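Local coordinates for protein DyP-type peroxidase (Pleurotus ostreatus PC15, PDB 6FSK) that is a heme-dependent dye-decolorizing peroxidase that probably uses hydrogen peroxide to oxidise dyes and probably also manganese(II), at residues D91-N96 with A229-A234; G215-K220 with D236-T241. The protein carries 1 engineered substitution. All coordinates share one frame; numbering follows the deposited sequence.

Interaction 1 (D91-N96 with A229-A234); sequences DDLSDN and ARPDWA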
loop_
_atom_site.group_PDB
_atom_site.type_symbol
_atom_site.label_atom_id
_atom_site.label_comp_id
_atom_site.label_asym_id
_atom_site.label_seq_id
_atom_site.Cartn_x
_atom_site.Cartn_y
_atom_site.Cartn_z
ATOM N N ASP A 91 -20.953 -14.844 -7.185
ATOM C CA ASP A 91 -20.211 -14.752 -8.434
ATOM C C ASP A 91 -18.718 -14.786 -8.164
ATOM O O ASP A 91 -18.233 -14.059 -7.275
ATOM C CB ASP A 91 -20.506 -13.458 -9.118
ATOM C CG ASP A 91 -21.965 -13.167 -9.240
ATOM O OD1 ASP A 91 -22.586 -13.790 -10.109
ATOM O OD2 ASP A 91 -22.487 -12.402 -8.385
ATOM N N ASP A 92 -18.003 -15.580 -8.928
ATOM C CA ASP A 92 -16.539 -15.655 -8.827
ATOM C C ASP A 92 -15.965 -14.339 -9.372
ATOM O O ASP A 92 -16.319 -13.895 -10.449
ATOM C CB ASP A 92 -16.077 -16.936 -9.567
ATOM C CG ASP A 92 -14.616 -17.213 -9.471
ATOM O OD1 ASP A 92 -13.869 -16.349 -9.053
ATOM O OD2 ASP A 92 -14.180 -18.353 -9.807
ATOM N N LEU A 93 -15.094 -13.680 -8.586
ATOM C CA LEU A 93 -14.460 -12.427 -9.076
ATOM C C LEU A 93 -13.104 -12.635 -9.723
ATOM O O LEU A 93 -12.401 -11.635 -10.043
ATOM C CB LEU A 93 -14.415 -11.402 -7.939
ATOM C CG LEU A 93 -15.676 -10.843 -7.298
ATOM C CD1 LEU A 93 -15.420 -9.770 -6.282
ATOM C CD2 LEU A 93 -16.667 -10.376 -8.401
ATOM N N SER A 94 -12.674 -13.885 -9.920
ATOM C CA SER A 94 -11.429 -14.223 -10.635
ATOM C C SER A 94 -10.188 -13.600 -9.962
ATOM O O SER A 94 -9.373 -12.977 -10.607
ATOM C CB SER A 94 -11.608 -13.716 -12.086
ATOM O OG SER A 94 -10.732 -14.457 -12.884
ATOM N N ASP A 95 -10.127 -13.718 -8.630
ATOM C CA ASP A 95 -8.886 -13.367 -7.920
ATOM C C ASP A 95 -8.679 -14.388 -6.811
ATOM O O ASP A 95 -9.478 -14.487 -5.835
ATOM C CB ASP A 95 -8.981 -11.989 -7.380
ATOM C CG ASP A 95 -7.691 -11.531 -6.813
ATOM O OD1 ASP A 95 -7.336 -11.787 -5.641
ATOM O OD2 ASP A 95 -6.940 -10.915 -7.605
ATOM N N ASN A 96 -7.674 -15.192 -6.992
ATOM C CA ASN A 96 -7.403 -16.309 -6.107
ATOM C C ASN A 96 -7.075 -15.812 -4.689
ATOM O O ASN A 96 -7.537 -16.374 -3.720
ATOM C CB ASN A 96 -6.223 -17.092 -6.607
ATOM C CG ASN A 96 -6.453 -17.743 -7.926
ATOM O OD1 ASN A 96 -5.544 -17.739 -8.811
ATOM N ND2 ASN A 96 -7.641 -18.267 -8.104
ATOM N N ALA A 229 -14.728 -12.815 -17.587
ATOM C CA ALA A 229 -14.966 -13.741 -16.534
ATOM C C ALA A 229 -15.706 -13.127 -15.351
ATOM O O ALA A 229 -16.208 -13.881 -14.501
ATOM C CB ALA A 229 -13.660 -14.363 -16.055
ATOM N N ARG A 230 -15.806 -11.803 -15.263
ATOM C CA ARG A 230 -16.308 -11.189 -14.089
ATOM C C ARG A 230 -17.788 -10.765 -14.281
ATOM O O ARG A 230 -18.197 -10.429 -15.409
ATOM C CB ARG A 230 -15.413 -9.952 -13.806
ATOM C CG ARG A 230 -14.078 -10.416 -13.199
ATOM C CD ARG A 230 -13.146 -9.256 -12.949
ATOM N NE ARG A 230 -12.042 -9.733 -12.123
ATOM C CZ ARG A 230 -10.874 -9.099 -11.891
ATOM N NH1 ARG A 230 -10.626 -7.917 -12.459
ATOM N NH2 ARG A 230 -9.997 -9.675 -11.057
ATOM N N PRO A 231 -18.567 -10.711 -13.209
ATOM C CA PRO A 231 -19.965 -10.319 -13.324
ATOM C C PRO A 231 -20.161 -8.905 -13.560
ATOM O O PRO A 231 -19.304 -8.083 -13.204
ATOM C CB PRO A 231 -20.536 -10.766 -11.963
ATOM C CG PRO A 231 -19.374 -10.478 -11.021
ATOM C CD PRO A 231 -18.208 -10.977 -11.787
ATOM N N ASP A 232 -21.256 -8.541 -14.242
ATOM C CA ASP A 232 -21.499 -7.152 -14.551
ATOM C C ASP A 232 -21.461 -6.236 -13.311
ATOM O O ASP A 232 -21.038 -5.086 -13.379
ATOM C CB ASP A 232 -22.866 -7.001 -15.257
ATOM C CG ASP A 232 -22.789 -7.373 -16.741
ATOM O OD1 ASP A 232 -21.665 -7.530 -17.274
ATOM O OD2 ASP A 232 -23.864 -7.498 -17.359
ATOM N N TRP A 233 -21.910 -6.699 -12.155
ATOM C CA TRP A 233 -21.943 -5.850 -11.004
ATOM C C TRP A 233 -20.529 -5.399 -10.538
ATOM O O TRP A 233 -20.406 -4.367 -9.841
ATOM C CB TRP A 233 -22.731 -6.498 -9.827
ATOM C CG TRP A 233 -22.134 -7.654 -9.104
ATOM C CD1 TRP A 233 -22.461 -8.955 -9.233
ATOM C CD2 TRP A 233 -21.123 -7.612 -8.096
ATOM N NE1 TRP A 233 -21.714 -9.727 -8.399
ATOM C CE2 TRP A 233 -20.898 -8.921 -7.676
ATOM C CE3 TRP A 233 -20.424 -6.591 -7.486
ATOM C CZ2 TRP A 233 -19.958 -9.224 -6.699
ATOM C CZ3 TRP A 233 -19.537 -6.894 -6.512
ATOM C CH2 TRP A 233 -19.298 -8.207 -6.147
ATOM N N ALA A 234 -19.528 -6.175 -10.923
ATOM C CA ALA A 234 -18.136 -5.911 -10.525
ATOM C C ALA A 234 -17.556 -4.751 -11.298
ATOM O O ALA A 234 -16.540 -4.160 -10.886
ATOM C CB ALA A 234 -17.277 -7.141 -10.678
HETATM O O HOH W 1 -18.083 -14.468 -12.366
#
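Arg-230 reaches across to the main chain of Leu-93 and Ser-94, and Trp-233 to the carboxylate of Asp-91; together they join two loops, one from each half of the DyP-type peroxidase fold. The tight part centres on Leu-93 CD2, which lies 3.8 Å from Pro-231 CG, 3.9 Å from Trp-233 CZ2 and 4.0 Å from Ala-234 CB. Leu-93 crosses both Pro-231 and the indole at about a right angle, and Phe-239 and Phe-471 extend this apolar packing. Pro-231 CG also sits over one face of the indole, offset toward its rim. The arginine chain is extended from CG to NE. Arg-230 NE gives Leu-93 O a 2.8 Å hydrogen bond, the donor above the carbonyl plane; NH2 adds weak bonds to the same oxygen and to Ser-94 O. Asp-224, by a salt bridge, and Ser-387 O, by a hydrogen bond, take NH1, which should limit rotation of the guanidinium. An alanine in place of Arg-230 would probably leave Leu-93 O without these donors and Asp-224 without its salt-bridge mate. The looser side runs past Ala-229, where a water donates to both Asp-92 O and Ala-229 O. Asp-92 itself forms an Asx turn, its OD1 accepting from Ser-94 N. On the more solvent-accessible side, Trp-233 NE1 donates within its ring plane to Asp-91 OD2 at 2.8 Å, arriving 51° above the carboxylate plane.

Interaction 2 (G215-K220 with D236-T241); sequences GFILAK and DGSFLT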
loop_
_atom_site.group_PDB
_atom_site.type_symbol
_atom_site.label_atom_id
_atom_site.label_comp_id
_atom_site.label_asym_id
_atom_site.label_seq_id
_atom_site.Cartn_x
_atom_site.Cartn_y
_atom_site.Cartn_z
ATOM N N GLY A 215 -8.651 -0.301 -16.496
ATOM C CA GLY A 215 -8.920 -1.672 -16.124
ATOM C C GLY A 215 -7.842 -2.386 -15.369
ATOM O O GLY A 215 -8.072 -3.501 -14.903
ATOM N N PHE A 216 -6.668 -1.749 -15.181
ATOM C CA PHE A 216 -5.646 -2.307 -14.253
ATOM C C PHE A 216 -6.000 -1.905 -12.802
ATOM O O PHE A 216 -5.400 -2.484 -11.893
ATOM C CB PHE A 216 -4.269 -1.811 -14.652
ATOM C CG PHE A 216 -3.810 -2.429 -15.934
ATOM C CD1 PHE A 216 -3.585 -3.799 -16.050
ATOM C CD2 PHE A 216 -3.684 -1.655 -17.086
ATOM C CE1 PHE A 216 -3.224 -4.386 -17.275
ATOM C CE2 PHE A 216 -3.331 -2.276 -18.258
ATOM C CZ PHE A 216 -3.135 -3.623 -18.396
ATOM N N ILE A 217 -6.951 -0.996 -12.636
ATOM C CA ILE A 217 -7.382 -0.522 -11.288
ATOM C C ILE A 217 -8.818 -0.880 -11.033
ATOM O O ILE A 217 -9.146 -1.298 -9.902
ATOM C CB ILE A 217 -7.179 1.002 -11.111
ATOM C CG1 ILE A 217 -5.708 1.425 -11.374
ATOM C CG2 ILE A 217 -7.689 1.527 -9.730
ATOM C CD1 ILE A 217 -4.650 0.765 -10.462
ATOM N N LEU A 218 -9.690 -0.711 -12.033
ATOM C CA LEU A 218 -11.091 -0.941 -11.925
ATOM C C LEU A 218 -11.476 -2.145 -12.686
ATOM O O LEU A 218 -11.169 -2.249 -13.863
ATOM C CB LEU A 218 -11.800 0.273 -12.487
ATOM C CG LEU A 218 -11.639 1.641 -11.854
ATOM C CD1 LEU A 218 -12.220 2.760 -12.751
ATOM C CD2 LEU A 218 -12.274 1.670 -10.500
ATOM N N ALA A 219 -12.248 -3.064 -12.078
ATOM C CA ALA A 219 -12.730 -4.219 -12.795
ATOM C C ALA A 219 -13.673 -3.853 -13.976
ATOM O O ALA A 219 -14.440 -2.891 -13.887
ATOM C CB ALA A 219 -13.474 -5.140 -11.859
ATOM N N LYS A 220 -13.464 -4.634 -15.032
ATOM C CA LYS A 220 -14.246 -4.566 -16.279
ATOM C C LYS A 220 -14.176 -3.227 -16.970
ATOM O O LYS A 220 -15.101 -2.838 -17.674
ATOM C CB LYS A 220 -15.704 -4.920 -16.015
ATOM C CG LYS A 220 -15.878 -6.292 -15.394
ATOM C CD LYS A 220 -17.317 -6.784 -15.316
ATOM C CE LYS A 220 -18.015 -6.832 -16.669
ATOM N NZ LYS A 220 -17.979 -8.148 -17.306
ATOM N N ASP A 236 -16.306 -1.345 -12.245
ATOM C CA ASP A 236 -15.980 -0.098 -11.565
ATOM C C ASP A 236 -15.827 -0.318 -10.025
ATOM O O ASP A 236 -15.784 0.676 -9.345
ATOM C CB ASP A 236 -16.918 1.047 -11.825
ATOM C CG ASP A 236 -16.754 1.622 -13.241
ATOM O OD1 ASP A 236 -15.680 1.379 -13.825
ATOM O OD2 ASP A 236 -17.715 2.279 -13.757
ATOM N N GLY A 237 -15.679 -1.553 -9.624
ATOM C CA GLY A 237 -15.134 -1.889 -8.268
ATOM C C GLY A 237 -13.614 -2.093 -8.379
ATOM O O GLY A 237 -13.017 -2.211 -9.478
ATOM N N SER A 238 -12.975 -2.120 -7.220
ATOM C CA SER A 238 -11.522 -2.357 -7.179
ATOM C C SER A 238 -11.236 -3.204 -5.919
ATOM O O SER A 238 -11.971 -3.126 -4.951
ATOM C CB SER A 238 -10.818 -1.030 -7.118
ATOM O OG SER A 238 -9.380 -1.197 -7.207
ATOM N N PHE A 239 -10.155 -3.937 -5.940
ATOM C CA PHE A 239 -9.688 -4.753 -4.813
ATOM C C PHE A 239 -8.845 -3.894 -3.906
ATOM O O PHE A 239 -7.854 -3.277 -4.310
ATOM C CB PHE A 239 -8.905 -5.970 -5.243
ATOM C CG PHE A 239 -9.696 -7.003 -5.996
ATOM C CD1 PHE A 239 -10.391 -7.952 -5.313
ATOM C CD2 PHE A 239 -9.791 -7.008 -7.383
ATOM C CE1 PHE A 239 -11.143 -8.885 -5.937
ATOM C CE2 PHE A 239 -10.596 -7.922 -8.025
ATOM C CZ PHE A 239 -11.218 -8.912 -7.294
ATOM N N LEU A 240 -9.286 -3.845 -2.649
ATOM C CA LEU A 240 -8.651 -3.123 -1.550
ATOM C C LEU A 240 -7.868 -4.155 -0.736
ATOM O O LEU A 240 -8.487 -5.007 -0.044
ATOM C CB LEU A 240 -9.723 -2.494 -0.670
ATOM C CG LEU A 240 -9.305 -1.482 0.362
ATOM C CD1 LEU A 240 -10.486 -0.737 0.955
ATOM C CD2 LEU A 240 -8.469 -2.084 1.483
ATOM N N THR A 241 -6.553 -4.062 -0.730
ATOM C CA THR A 241 -5.695 -4.834 0.210
ATOM C C THR A 241 -5.407 -3.986 1.417
ATOM O O THR A 241 -4.893 -2.883 1.292
ATOM C CB THR A 241 -4.395 -5.258 -0.493
ATOM O OG1 THR A 241 -4.684 -6.199 -1.524
ATOM C CG2 THR A 241 -3.465 -5.917 0.558
#
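Ser-238 and Ile-217 meet where the loop 215-220 runs beside the start of strand 238-247 in the C-terminal half of the peroxidase. Followed outward, the serine begins with CB, 3.3 Å from Ile-217 O. Its OG stands anti to the backbone N (chi1 -174°) and donates to that same oxygen at 2.7 Å, with a C=O...donor angle of 156° and a tilt of 20° from the carbonyl plane. OG also has Ile-217 CG2 as an apolar neighbour at 4.1 Å, and a weak hydrogen bond relates it to Ser-386 O. The main chains pair next to it: Ala-219 N donates to Gly-237 O at 2.8 Å, nearly along the C=O axis, and Asp-236 N returns a bond of 2.9 Å to Ala-219 O. Gly-237 O also receives a CA-H...O contact from Leu-218 CA, so one carbonyl meets two consecutive residues of the loop. Leu-218 lies obliquely against Asp-236: CD2 approaches Asp-236 O at 3.8 Å, and CD1 comes near OD1. All six touching residues are buried, and the three hydrogen bonds satisfy polar groups within that interior. Beyond them, strand 238-247 runs between antiparallel strands 379-386 and 462-472, with Ser-238 paired through its backbone to Ser-472 and Phe-239 to Ser-386, while the ring of Phe-239 makes edge-to-face contacts with Phe-471 and with Phe-98 of helix 96-100.

Overall arrangement
Interactions 1 and 2 have their centres about 11 Å apart, and their segments alternate along the chain: 215-220, 229-234 and 236-241 follow one another, while 91-96 comes from far earlier. They touch directly. Lys-220 NZ lies 3.0 Å from Arg-230 O, a probable hydrogen bond, and Arg-230 NH2 packs 3.6 Å from Phe-239 CE2. Asp-224 links them too, accepting from Lys-220 N and pairing with Arg-230. Both lie on the same side of the chain's centre, yet interaction 2 is nearer the heme: the side chain of Ile-217 is about 10 Å from it, that of Asp-95 about 13 Å. The side chain of Ile-217 is also about 10 Å from that of the heme-binding Arg-355.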